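Local coordinates for protein glycosyltransferase (duf1792) (Streptococcus sanguinis, PDB 5V4A) that binds UDP in a GT-D-fold glycosyltransferase domain, the C-terminal part of a longer protein, and probably transfers sugars from nucleotide donors onto an acceptor, at residues 65-70 with 106-111; 116-121 with 229-234; 167-172 with 267-272; 194-199 with 214-219. All coordinates share one frame; numbering follows the deposited sequence.

Contact 1. Residues 65-70 with 106-111; sequences RLMVCL and APWYGS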
# COMPACT_ATOMS: atom_id res chain seq x y z
N ARG A 65 11.85 8.45 14.91
CA ARG A 65 12.78 9.22 14.10
C ARG A 65 13.53 8.32 13.12
O ARG A 65 13.76 8.71 11.96
CB ARG A 65 13.77 9.96 15.02
CG ARG A 65 14.81 10.87 14.33
CD ARG A 65 15.88 11.42 15.29
NE ARG A 65 16.92 10.44 15.60
CZ ARG A 65 18.16 10.75 15.97
NH1 ARG A 65 18.55 12.02 16.07
NH2 ARG A 65 19.03 9.78 16.23
N LEU A 66 13.87 7.10 13.53
CA LEU A 66 14.71 6.25 12.70
C LEU A 66 14.45 4.79 13.05
O LEU A 66 14.54 4.41 14.21
CB LEU A 66 16.19 6.59 12.92
CG LEU A 66 17.16 5.64 12.23
CD1 LEU A 66 16.89 5.73 10.75
CD2 LEU A 66 18.58 6.08 12.52
N MET A 67 14.15 3.99 12.02
CA MET A 67 13.98 2.55 12.17
C MET A 67 15.24 1.85 11.69
O MET A 67 15.72 2.12 10.59
CB MET A 67 12.78 2.03 11.36
CG MET A 67 12.40 0.58 11.69
SD MET A 67 10.92 -0.04 10.84
CE MET A 67 11.37 0.24 9.13
N VAL A 68 15.78 0.96 12.53
CA VAL A 68 16.98 0.19 12.21
C VAL A 68 16.54 -1.22 11.84
O VAL A 68 15.75 -1.84 12.56
CB VAL A 68 17.95 0.16 13.41
CG1 VAL A 68 19.14 -0.74 13.10
CG2 VAL A 68 18.37 1.59 13.80
N CYS A 69 17.05 -1.74 10.70
CA CYS A 69 16.58 -3.00 10.15
C CYS A 69 17.68 -4.05 10.10
O CYS A 69 18.86 -3.73 9.92
CB CYS A 69 15.99 -2.81 8.75
SG CYS A 69 14.58 -1.66 8.72
N LEU A 70 17.27 -5.30 10.29
CA LEU A 70 18.12 -6.48 10.19
C LEU A 70 17.45 -7.47 9.25
O LEU A 70 16.24 -7.38 9.00
CB LEU A 70 18.34 -7.13 11.55
CG LEU A 70 19.09 -6.32 12.61
CD1 LEU A 70 19.01 -7.04 13.94
CD2 LEU A 70 20.53 -6.11 12.18
N ALA A 106 18.79 -4.38 20.77
CA ALA A 106 17.63 -3.52 20.85
C ALA A 106 16.36 -4.36 21.04
O ALA A 106 16.36 -5.56 20.77
CB ALA A 106 17.51 -2.67 19.58
N PRO A 107 15.29 -3.74 21.57
CA PRO A 107 14.03 -4.49 21.71
C PRO A 107 13.49 -5.06 20.40
O PRO A 107 13.01 -6.19 20.39
CB PRO A 107 13.08 -3.44 22.30
CG PRO A 107 13.97 -2.47 23.00
CD PRO A 107 15.23 -2.42 22.20
N TRP A 108 13.55 -4.30 19.31
CA TRP A 108 13.00 -4.75 18.03
C TRP A 108 13.73 -4.06 16.89
O TRP A 108 14.39 -3.03 17.07
CB TRP A 108 11.48 -4.49 17.92
CG TRP A 108 11.09 -3.02 17.93
CD1 TRP A 108 10.84 -2.24 19.02
CD2 TRP A 108 10.93 -2.17 16.78
NE1 TRP A 108 10.52 -0.96 18.63
CE2 TRP A 108 10.56 -0.89 17.26
CE3 TRP A 108 11.04 -2.37 15.40
CZ2 TRP A 108 10.32 0.18 16.42
CZ3 TRP A 108 10.80 -1.29 14.56
CH2 TRP A 108 10.45 -0.04 15.07
N TYR A 109 13.61 -4.66 15.70
CA TYR A 109 14.19 -4.13 14.47
C TYR A 109 13.17 -4.26 13.34
O TYR A 109 12.32 -5.15 13.35
CB TYR A 109 15.46 -4.89 14.07
CG TYR A 109 16.60 -4.71 15.05
CD1 TYR A 109 16.67 -5.47 16.22
CD2 TYR A 109 17.62 -3.81 14.79
CE1 TYR A 109 17.71 -5.31 17.12
CE2 TYR A 109 18.68 -3.65 15.68
CZ TYR A 109 18.71 -4.40 16.84
OH TYR A 109 19.74 -4.24 17.73
N GLY A 110 13.28 -3.35 12.37
CA GLY A 110 12.53 -3.49 11.14
C GLY A 110 13.17 -4.56 10.27
O GLY A 110 14.19 -5.15 10.62
N SER A 111 12.53 -4.85 9.13
CA SER A 111 13.03 -5.88 8.22
C SER A 111 13.86 -5.25 7.10
O SER A 111 13.37 -4.39 6.37
CB SER A 111 11.88 -6.69 7.62
OG SER A 111 12.37 -7.60 6.65

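Contact 2. Residues 116-121 with 229-234; sequences RPYIDL and EWFQMG. With UDP (uridine-5'-diphosphate), chain C.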
# COMPACT_ATOMS: atom_id res chain seq x y z
N ARG A 116 13.79 -5.86 -0.39
CA ARG A 116 13.94 -7.14 -1.10
C ARG A 116 12.63 -7.92 -1.10
O ARG A 116 12.54 -9.02 -0.54
CB ARG A 116 15.06 -7.98 -0.49
CG ARG A 116 16.39 -7.24 -0.23
CD ARG A 116 17.00 -6.72 -1.53
NE ARG A 116 17.07 -7.78 -2.54
CZ ARG A 116 18.19 -8.27 -3.07
NH1 ARG A 116 19.38 -7.79 -2.70
NH2 ARG A 116 18.13 -9.23 -3.98
N PRO A 117 11.59 -7.40 -1.72
CA PRO A 117 10.26 -7.96 -1.48
C PRO A 117 9.75 -8.91 -2.55
O PRO A 117 8.53 -9.06 -2.68
CB PRO A 117 9.38 -6.71 -1.40
CG PRO A 117 10.17 -5.60 -2.10
CD PRO A 117 11.51 -6.16 -2.51
N TYR A 118 10.63 -9.58 -3.30
CA TYR A 118 10.13 -10.43 -4.38
C TYR A 118 10.94 -11.70 -4.66
O TYR A 118 10.49 -12.80 -4.35
CB TYR A 118 9.99 -9.60 -5.66
CG TYR A 118 9.53 -10.44 -6.83
CD1 TYR A 118 8.19 -10.83 -6.95
CD2 TYR A 118 10.43 -10.87 -7.80
CE1 TYR A 118 7.78 -11.62 -8.00
CE2 TYR A 118 10.02 -11.66 -8.88
CZ TYR A 118 8.69 -12.03 -8.97
OH TYR A 118 8.28 -12.82 -10.03
N ILE A 119 12.15 -11.55 -5.24
CA ILE A 119 12.80 -12.67 -5.92
C ILE A 119 13.12 -13.83 -4.97
O ILE A 119 13.03 -15.00 -5.36
CB ILE A 119 14.06 -12.18 -6.68
CG1 ILE A 119 14.52 -13.25 -7.67
CG2 ILE A 119 15.18 -11.80 -5.73
CD1 ILE A 119 13.48 -13.54 -8.71
N ASP A 120 13.47 -13.54 -3.72
CA ASP A 120 13.82 -14.60 -2.77
C ASP A 120 12.63 -15.01 -1.88
O ASP A 120 12.82 -15.81 -0.95
CB ASP A 120 15.00 -14.16 -1.88
CG ASP A 120 16.32 -14.08 -2.64
OD1 ASP A 120 16.73 -15.07 -3.27
OD2 ASP A 120 16.95 -13.00 -2.60
N LEU A 121 11.43 -14.52 -2.16
CA LEU A 121 10.23 -14.97 -1.45
C LEU A 121 9.71 -16.27 -2.05
O LEU A 121 9.51 -16.37 -3.26
CB LEU A 121 9.13 -13.92 -1.52
CG LEU A 121 9.16 -12.61 -0.75
CD1 LEU A 121 7.74 -12.05 -0.75
CD2 LEU A 121 9.68 -12.79 0.67
N GLU A 229 12.21 -4.70 -11.13
CA GLU A 229 12.35 -5.21 -12.49
C GLU A 229 12.02 -6.69 -12.55
O GLU A 229 11.24 -7.13 -13.41
CB GLU A 229 13.76 -4.96 -13.01
CG GLU A 229 14.07 -3.51 -13.27
CD GLU A 229 13.65 -3.05 -14.65
OE1 GLU A 229 13.82 -1.85 -14.93
OE2 GLU A 229 13.17 -3.88 -15.47
N TRP A 230 12.54 -7.47 -11.59
CA TRP A 230 12.22 -8.90 -11.57
C TRP A 230 10.73 -9.12 -11.36
O TRP A 230 10.13 -10.00 -12.01
CB TRP A 230 13.02 -9.60 -10.48
CG TRP A 230 14.48 -9.67 -10.79
CD1 TRP A 230 15.04 -9.80 -12.02
CD2 TRP A 230 15.56 -9.62 -9.86
NE1 TRP A 230 16.41 -9.82 -11.92
CE2 TRP A 230 16.76 -9.73 -10.60
CE3 TRP A 230 15.64 -9.51 -8.46
CZ2 TRP A 230 18.01 -9.71 -10.00
CZ3 TRP A 230 16.89 -9.49 -7.87
CH2 TRP A 230 18.06 -9.59 -8.63
N PHE A 231 10.10 -8.33 -10.48
CA PHE A 231 8.66 -8.43 -10.25
C PHE A 231 7.89 -8.14 -11.54
O PHE A 231 6.99 -8.90 -11.92
CB PHE A 231 8.26 -7.48 -9.11
CG PHE A 231 6.79 -7.22 -8.97
CD1 PHE A 231 5.94 -8.21 -8.51
CD2 PHE A 231 6.27 -5.96 -9.21
CE1 PHE A 231 4.57 -7.97 -8.34
CE2 PHE A 231 4.90 -5.70 -9.04
CZ PHE A 231 4.06 -6.71 -8.61
N GLN A 232 8.25 -7.07 -12.25
CA GLN A 232 7.48 -6.71 -13.44
C GLN A 232 7.64 -7.72 -14.57
O GLN A 232 6.72 -7.90 -15.37
CB GLN A 232 7.89 -5.32 -13.93
CG GLN A 232 7.74 -4.22 -12.91
CD GLN A 232 6.44 -3.47 -13.04
OE1 GLN A 232 5.37 -3.99 -12.72
NE2 GLN A 232 6.52 -2.22 -13.50
N MET A 233 8.80 -8.38 -14.65
CA MET A 233 9.03 -9.40 -15.66
C MET A 233 8.51 -10.76 -15.21
O MET A 233 8.49 -11.71 -16.00
CB MET A 233 10.53 -9.43 -16.00
CG MET A 233 11.35 -10.40 -15.22
SD MET A 233 13.07 -10.34 -15.77
CE MET A 233 13.27 -8.57 -15.90
N GLY A 234 8.06 -10.88 -13.96
CA GLY A 234 7.66 -12.16 -13.42
C GLY A 234 8.79 -13.17 -13.36
O GLY A 234 8.54 -14.37 -13.56
N1 UDP C . 26.10 1.00 -4.46
C2 UDP C . 26.66 2.14 -4.98
N3 UDP C . 27.90 2.45 -4.50
C4 UDP C . 28.64 1.74 -3.58
C5 UDP C . 28.00 0.57 -3.08
C6 UDP C . 26.76 0.24 -3.52
O2 UDP C . 26.09 2.84 -5.80
O4 UDP C . 29.76 2.16 -3.24
C1' UDP C . 24.72 0.65 -4.89
C2' UDP C . 24.54 -0.51 -5.86
O2' UDP C . 24.87 -0.13 -7.19
C3' UDP C . 23.04 -0.81 -5.65
C4' UDP C . 22.80 -0.41 -4.18
O4' UDP C . 23.99 0.28 -3.75
O3' UDP C . 22.20 0.00 -6.45
C5' UDP C . 22.47 -1.55 -3.23
O5' UDP C . 22.43 -1.13 -1.85
PA UDP C . 22.25 -2.18 -0.69
O1A UDP C . 23.48 -3.08 -0.58
O2A UDP C . 21.85 -1.42 0.52
O3A UDP C . 21.02 -3.14 -1.19
PB UDP C . 20.08 -4.20 -0.48
O1B UDP C . 20.54 -4.13 0.98
O2B UDP C . 20.52 -5.54 -1.12
O3B UDP C . 18.63 -3.87 -0.65

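Contact 3. Residues 167-172 with 267-272; sequences KRIICP and IVANLA. With UDP (uridine-5'-diphosphate), chain C.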
# COMPACT_ATOMS: atom_id res chain seq x y z
N LYS A 167 15.31 14.87 -8.29
CA LYS A 167 16.69 15.28 -8.48
C LYS A 167 17.58 14.13 -8.04
O LYS A 167 17.24 13.37 -7.11
CB LYS A 167 17.02 16.56 -7.67
CG LYS A 167 16.43 17.84 -8.27
CD LYS A 167 16.76 19.06 -7.46
CE LYS A 167 16.41 20.34 -8.20
NZ LYS A 167 16.63 21.53 -7.33
N ARG A 168 18.73 13.99 -8.69
CA ARG A 168 19.65 12.92 -8.34
C ARG A 168 21.06 13.45 -8.12
O ARG A 168 21.56 14.30 -8.87
CB ARG A 168 19.71 11.78 -9.41
CG ARG A 168 18.37 11.35 -10.00
CD ARG A 168 18.48 10.23 -11.06
NE ARG A 168 17.18 9.65 -11.41
CZ ARG A 168 16.78 8.39 -11.20
NH1 ARG A 168 17.58 7.51 -10.62
NH2 ARG A 168 15.56 8.02 -11.57
N ILE A 169 21.68 12.92 -7.07
CA ILE A 169 23.10 13.09 -6.77
C ILE A 169 23.74 11.76 -7.11
O ILE A 169 23.43 10.74 -6.48
CB ILE A 169 23.32 13.41 -5.28
CG1 ILE A 169 22.57 14.68 -4.84
CG2 ILE A 169 24.81 13.49 -4.96
CD1 ILE A 169 23.07 15.95 -5.42
N ILE A 170 24.63 11.75 -8.11
CA ILE A 170 25.26 10.53 -8.61
C ILE A 170 26.62 10.34 -7.95
O ILE A 170 27.46 11.26 -7.97
CB ILE A 170 25.42 10.57 -10.14
CG1 ILE A 170 24.07 10.70 -10.86
CG2 ILE A 170 26.14 9.32 -10.61
CD1 ILE A 170 22.95 9.79 -10.36
N CYS A 171 26.85 9.15 -7.39
CA CYS A 171 28.00 8.83 -6.54
C CYS A 171 28.83 7.73 -7.17
O CYS A 171 28.41 7.18 -8.20
CB CYS A 171 27.49 8.39 -5.17
SG CYS A 171 26.44 9.64 -4.41
N PRO A 172 30.00 7.37 -6.63
CA PRO A 172 30.70 6.17 -7.13
C PRO A 172 29.84 4.93 -6.98
O PRO A 172 29.17 4.72 -5.96
CB PRO A 172 31.96 6.09 -6.26
CG PRO A 172 32.21 7.49 -5.83
CD PRO A 172 30.84 8.10 -5.65
N ILE A 267 19.86 14.83 -13.01
CA ILE A 267 21.13 14.87 -12.30
C ILE A 267 21.44 16.31 -11.94
O ILE A 267 21.40 17.20 -12.79
CB ILE A 267 22.23 14.23 -13.17
CG1 ILE A 267 21.95 12.74 -13.38
CG2 ILE A 267 23.58 14.42 -12.52
CD1 ILE A 267 22.87 12.07 -14.42
N VAL A 268 21.68 16.57 -10.66
CA VAL A 268 22.09 17.90 -10.22
C VAL A 268 23.51 17.93 -9.69
O VAL A 268 24.10 19.03 -9.63
CB VAL A 268 21.11 18.47 -9.16
CG1 VAL A 268 19.71 18.65 -9.76
CG2 VAL A 268 21.04 17.55 -7.96
N ALA A 269 24.09 16.80 -9.31
CA ALA A 269 25.49 16.70 -8.96
C ALA A 269 25.99 15.32 -9.33
O ALA A 269 25.24 14.34 -9.30
CB ALA A 269 25.74 16.98 -7.46
N ASN A 270 27.28 15.24 -9.68
CA ASN A 270 27.87 13.99 -10.14
C ASN A 270 29.25 13.83 -9.50
O ASN A 270 30.19 14.53 -9.87
CB ASN A 270 27.98 13.96 -11.67
CG ASN A 270 28.32 12.60 -12.19
OD1 ASN A 270 29.00 11.82 -11.52
ND2 ASN A 270 27.88 12.30 -13.41
N LEU A 271 29.36 12.88 -8.58
CA LEU A 271 30.60 12.61 -7.86
C LEU A 271 31.22 11.26 -8.21
O LEU A 271 32.16 10.82 -7.53
CB LEU A 271 30.34 12.70 -6.35
CG LEU A 271 30.16 14.14 -5.87
CD1 LEU A 271 28.72 14.60 -5.97
CD2 LEU A 271 30.66 14.30 -4.45
N ALA A 272 30.75 10.61 -9.27
CA ALA A 272 31.24 9.29 -9.64
C ALA A 272 32.65 9.36 -10.18
O ALA A 272 32.95 10.22 -11.01
CB ALA A 272 30.32 8.65 -10.67
N1 UDP C . 26.10 1.00 -4.46
C2 UDP C . 26.66 2.14 -4.98
N3 UDP C . 27.90 2.45 -4.50
C4 UDP C . 28.64 1.74 -3.58
C5 UDP C . 28.00 0.57 -3.08
C6 UDP C . 26.76 0.24 -3.52
O2 UDP C . 26.09 2.84 -5.80
O4 UDP C . 29.76 2.16 -3.24
C1' UDP C . 24.72 0.65 -4.89
C2' UDP C . 24.54 -0.51 -5.86
O2' UDP C . 24.87 -0.13 -7.19
C3' UDP C . 23.04 -0.81 -5.65
C4' UDP C . 22.80 -0.41 -4.18
O4' UDP C . 23.99 0.28 -3.75
O3' UDP C . 22.20 0.00 -6.45
C5' UDP C . 22.47 -1.55 -3.23
O5' UDP C . 22.43 -1.13 -1.85
PA UDP C . 22.25 -2.18 -0.69
O1A UDP C . 23.48 -3.08 -0.58
O2A UDP C . 21.85 -1.42 0.52
O3A UDP C . 21.02 -3.14 -1.19
PB UDP C . 20.08 -4.20 -0.48
O1B UDP C . 20.54 -4.13 0.98
O2B UDP C . 20.52 -5.54 -1.12
O3B UDP C . 18.63 -3.87 -0.65

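Contact 4. Residues 194-199 with 214-219; sequences RLILTM and EGYRAL. With UDP (uridine-5'-diphosphate), chain C.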
# COMPACT_ATOMS: atom_id res chain seq x y z
N ARG A 194 13.02 18.13 0.05
CA ARG A 194 12.71 16.89 -0.65
C ARG A 194 12.90 15.67 0.26
O ARG A 194 13.69 15.69 1.20
CB ARG A 194 13.57 16.72 -1.91
CG ARG A 194 13.59 17.91 -2.83
CD ARG A 194 14.59 17.81 -3.98
NE ARG A 194 14.20 18.69 -5.08
CZ ARG A 194 13.37 18.36 -6.08
NH1 ARG A 194 12.87 17.13 -6.18
NH2 ARG A 194 13.07 19.28 -7.00
N LEU A 195 12.16 14.61 -0.04
CA LEU A 195 12.38 13.32 0.60
C LEU A 195 13.62 12.67 -0.00
O LEU A 195 13.74 12.58 -1.23
CB LEU A 195 11.18 12.40 0.41
CG LEU A 195 11.29 10.92 0.79
CD1 LEU A 195 11.59 10.77 2.26
CD2 LEU A 195 10.00 10.18 0.43
N ILE A 196 14.56 12.24 0.85
CA ILE A 196 15.83 11.69 0.39
C ILE A 196 15.71 10.17 0.36
O ILE A 196 15.35 9.55 1.37
CB ILE A 196 16.99 12.12 1.30
CG1 ILE A 196 17.12 13.65 1.30
CG2 ILE A 196 18.31 11.52 0.80
CD1 ILE A 196 17.83 14.22 2.54
N LEU A 197 15.99 9.57 -0.80
CA LEU A 197 16.08 8.12 -0.96
C LEU A 197 17.50 7.75 -1.33
O LEU A 197 18.12 8.42 -2.16
CB LEU A 197 15.16 7.59 -2.08
CG LEU A 197 13.70 8.02 -2.14
CD1 LEU A 197 12.95 7.44 -3.39
CD2 LEU A 197 13.06 7.60 -0.85
N THR A 198 18.03 6.69 -0.73
CA THR A 198 19.42 6.34 -1.02
C THR A 198 19.54 4.86 -1.36
O THR A 198 18.86 4.00 -0.79
CB THR A 198 20.37 6.75 0.14
OG1 THR A 198 21.73 6.65 -0.28
CG2 THR A 198 20.17 5.88 1.36
N MET A 199 20.38 4.59 -2.37
CA MET A 199 20.66 3.26 -2.88
C MET A 199 22.18 3.25 -3.01
O MET A 199 22.69 3.60 -4.08
CB MET A 199 20.00 3.00 -4.24
CG MET A 199 18.46 3.11 -4.29
SD MET A 199 17.83 4.76 -3.95
CE MET A 199 18.52 5.56 -5.34
N GLU A 214 21.08 15.66 11.40
CA GLU A 214 20.90 17.02 10.91
C GLU A 214 19.45 17.35 10.58
O GLU A 214 19.19 18.41 10.00
CB GLU A 214 21.79 17.26 9.70
CG GLU A 214 23.26 17.14 10.02
CD GLU A 214 24.12 17.45 8.83
OE1 GLU A 214 23.85 18.47 8.17
OE2 GLU A 214 25.06 16.67 8.54
N GLY A 215 18.52 16.45 10.89
CA GLY A 215 17.11 16.77 10.76
C GLY A 215 16.47 16.53 9.42
O GLY A 215 15.36 17.04 9.18
N TYR A 216 17.11 15.77 8.52
CA TYR A 216 16.52 15.33 7.26
C TYR A 216 15.79 14.01 7.42
O TYR A 216 16.02 13.25 8.38
CB TYR A 216 17.58 15.16 6.16
CG TYR A 216 18.34 16.42 5.80
CD1 TYR A 216 17.88 17.25 4.79
CD2 TYR A 216 19.52 16.76 6.45
CE1 TYR A 216 18.58 18.41 4.45
CE2 TYR A 216 20.21 17.92 6.13
CZ TYR A 216 19.73 18.74 5.13
OH TYR A 216 20.42 19.88 4.79
N ARG A 217 14.92 13.71 6.46
CA ARG A 217 14.27 12.41 6.38
C ARG A 217 14.83 11.64 5.20
O ARG A 217 14.84 12.14 4.07
CB ARG A 217 12.75 12.52 6.27
CG ARG A 217 12.13 11.13 6.39
CD ARG A 217 10.63 11.07 6.36
NE ARG A 217 10.26 9.66 6.53
CZ ARG A 217 9.21 9.05 6.00
NH1 ARG A 217 8.36 9.71 5.23
NH2 ARG A 217 9.02 7.76 6.28
N ALA A 218 15.29 10.42 5.45
CA ALA A 218 16.00 9.66 4.44
C ALA A 218 15.65 8.19 4.60
O ALA A 218 15.60 7.68 5.72
CB ALA A 218 17.52 9.86 4.55
N LEU A 219 15.44 7.53 3.47
CA LEU A 219 15.11 6.11 3.42
C LEU A 219 16.18 5.35 2.65
O LEU A 219 16.37 5.58 1.44
CB LEU A 219 13.75 5.87 2.76
CG LEU A 219 12.63 6.78 3.25
CD1 LEU A 219 11.46 6.66 2.30
CD2 LEU A 219 12.28 6.36 4.65
N1 UDP C . 26.10 1.00 -4.46
C2 UDP C . 26.66 2.14 -4.98
N3 UDP C . 27.90 2.45 -4.50
C4 UDP C . 28.64 1.74 -3.58
C5 UDP C . 28.00 0.57 -3.08
C6 UDP C . 26.76 0.24 -3.52
O2 UDP C . 26.09 2.84 -5.80
O4 UDP C . 29.76 2.16 -3.24
C1' UDP C . 24.72 0.65 -4.89
C2' UDP C . 24.54 -0.51 -5.86
O2' UDP C . 24.87 -0.13 -7.19
C3' UDP C . 23.04 -0.81 -5.65
C4' UDP C . 22.80 -0.41 -4.18
O4' UDP C . 23.99 0.28 -3.75
O3' UDP C . 22.20 0.00 -6.45
C5' UDP C . 22.47 -1.55 -3.23
O5' UDP C . 22.43 -1.13 -1.85
PA UDP C . 22.25 -2.18 -0.69
O1A UDP C . 23.48 -3.08 -0.58
O2A UDP C . 21.85 -1.42 0.52
O3A UDP C . 21.02 -3.14 -1.19
PB UDP C . 20.08 -4.20 -0.48
O1B UDP C . 20.54 -4.13 0.98
O2B UDP C . 20.52 -5.54 -1.12
O3B UDP C . 18.63 -3.87 -0.65
O HOH W 1 13.11 14.50 3.75

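Contact 1. Residues 65-70 with 106-111
L70 and Y109 meet methyl to ring: CD1 of L70 stands over one face of the Y109 phenol, 3.5 Å from its centroid and 9° off the normal, a CH-pi contact. The L70 side chain leans back beside its own backbone N (chi1 -64°), which swings the branch over the ring. V68 uses the same tyrosine differently, its CG1 lying in the ring plane 3.8 Å from CD2 of Y109, with both side chains pointing the same way. M67 crosses W108 at about a right angle; its CG is 3.8 Å from CZ3 of W108, and the sulfur sits at the indole edge in a Met-aromatic contact. G110, which has no side chain, lets its CA approach SD of M67 to 3.8 Å. There the strands pair in parallel: G110 N donates to V68 O (2.9 Å) and L70 N to G110 O (3.1 Å). The Y109 hydroxyl accepts from A106 N and so ties the ring back to its own segment. The two strands and helix 82-103 form a beta-alpha-beta unit. Strand 66-70 is the middle strand of a three-stranded parallel sheet, between 24-27 and 110-111, while helix 11-21 packs against M67 and S111.

Contact 2. Residues 116-121 with 229-234
One face of the Y118 ring lies on the backbone of F231, whose CA is 3.7 Å from the ring centroid and almost straight above it, a CH-pi contact. The F231 ring turns its edge toward that tyrosine in an offset edge-to-face pair, with centroids 5.7 Å apart and planes at 71°. Y118 reaches the helix because its CG is anti to the backbone N (chi1 178°), and its hydroxyl extends past G234, the glycine of the Schellman motif ending helix 224-233, to hydrogen-bond A235 O. I119 approaches the benzo part of W230 obliquely, CB 3.6 Å from CE3 and CG2 equally near CZ3. At the indole edge comes NH2 of R116, 4.1 Å from CZ3 of W230, with the guanidinium plane turned 42° from the indole. UDP O2B lies in the guanidinium plane at its edge and accepts a 3.0 Å hydrogen bond from R116 NH1. The other nitrogens form salt bridges, NE with E227 and NH2 with E248. Aromatic and aliphatic packing thus fixes the loop to the helix, while the two salt bridges probably hold the arginine in place and sustain the positive charge that it brings to the beta-phosphate.

Contact 3. Residues 167-172 with 267-272
A beta bulge interrupts the parallel pairing of 167-172 with 267-272: R168 pairs with I267, but I169 already pairs with A269, so V268 is the extra residue. Its N-H still bonds to R168 O (2.9 Å, nearly straight at 172°), and its side chain turns toward the neighbouring strand. There CG1 of V268 meets CG of K167 at 3.7 Å, the two side chains crossing at about a right angle, while CG2 approaches CD1 of I169. That CD1 rests against V268 CG2 and A269 CB together, 3.5 Å from the latter. On the other face of the sheet, shared by R168, I267, I170 and N270, the I170 and I267 side chains cross at about a right angle, CG1 to CG1 3.9 Å. I170 is also gripped through its backbone: its N donates to A269 O, and its O receives L271 N in a short bond of 2.6 Å. An Asx turn follows the strand, N270 OD1 accepting from A272 N at 3.1 Å. Beyond strand 165-171, P172 O accepts from N3 of the UDP uracil. Strand 267-270 forms one margin of the five-stranded parallel sheet, and strand 142-148 flanks 165-171 on its other side. Helix 180-190 packs on the face carrying I169 and L271, while Y263 of helix 261-266 meets R168 and I170 on the opposite face.

Contact 4. Residues 194-199 with 214-219
The beta-alpha-beta unit of strand 195-199, helix 201-213 and strand 218-220 closes here, bringing I196 against A218 and L197 against L219. Three backbone hydrogen bonds knit the parallel pair: I196 N to R217 O (3.2 Å), L219 N to I196 O (2.9 Å) and T198 N to L219 O. A water donates to both R194 O and R217 O, bridging the two segments just before the strands. On one face L197 and L219 lie side by side, pointing the same way, with CD2 of L197 3.7 Å from CD1 of L219. The L195 side chain, CG anti to its backbone N (chi1 170°), crosses L219 at about a right angle and brings CD1 within 4.1 Å of that same methyl. The other face carries I196, whose CB rests 4.0 Å from CB of A218 and whose CD1 reaches along to CB of Y216 at 3.7 Å, oblique to the phenol ring. R217 runs out extended, and its NH2 bonds to A23 O. At the far end M199 enters the UDP pocket, its carbonyl carbon 3.6 Å from the ribose O4'. The arrangement is that of a parallel beta-alpha-beta unit in the GT-D-fold domain, with the C-terminal end of strand 195-199 set beside the nucleotide.

Overall arrangement
Contacts 1 and 4 are buried pairings within beta-alpha-beta units, one in each parallel sheet, and both rest on backbone bonds and apolar side chains; aromatic rings dominate the first, branched aliphatics the second. Contact 3 belongs to the same five-stranded sheet as contact 4 but at its opposite margin. It is partly exposed, and its K167 CD packs against R194 NE of contact 4 (3.5 Å). Contact 2 has no strand pairing and no hydrogen bond between its segments: a loop packs on a helix through rings. Contacts 2, 3 and 4 meet different parts of UDP, phosphate, uracil and ribose respectively; contact 1 does not touch it, though its C69 side chain lies about 9 Å away.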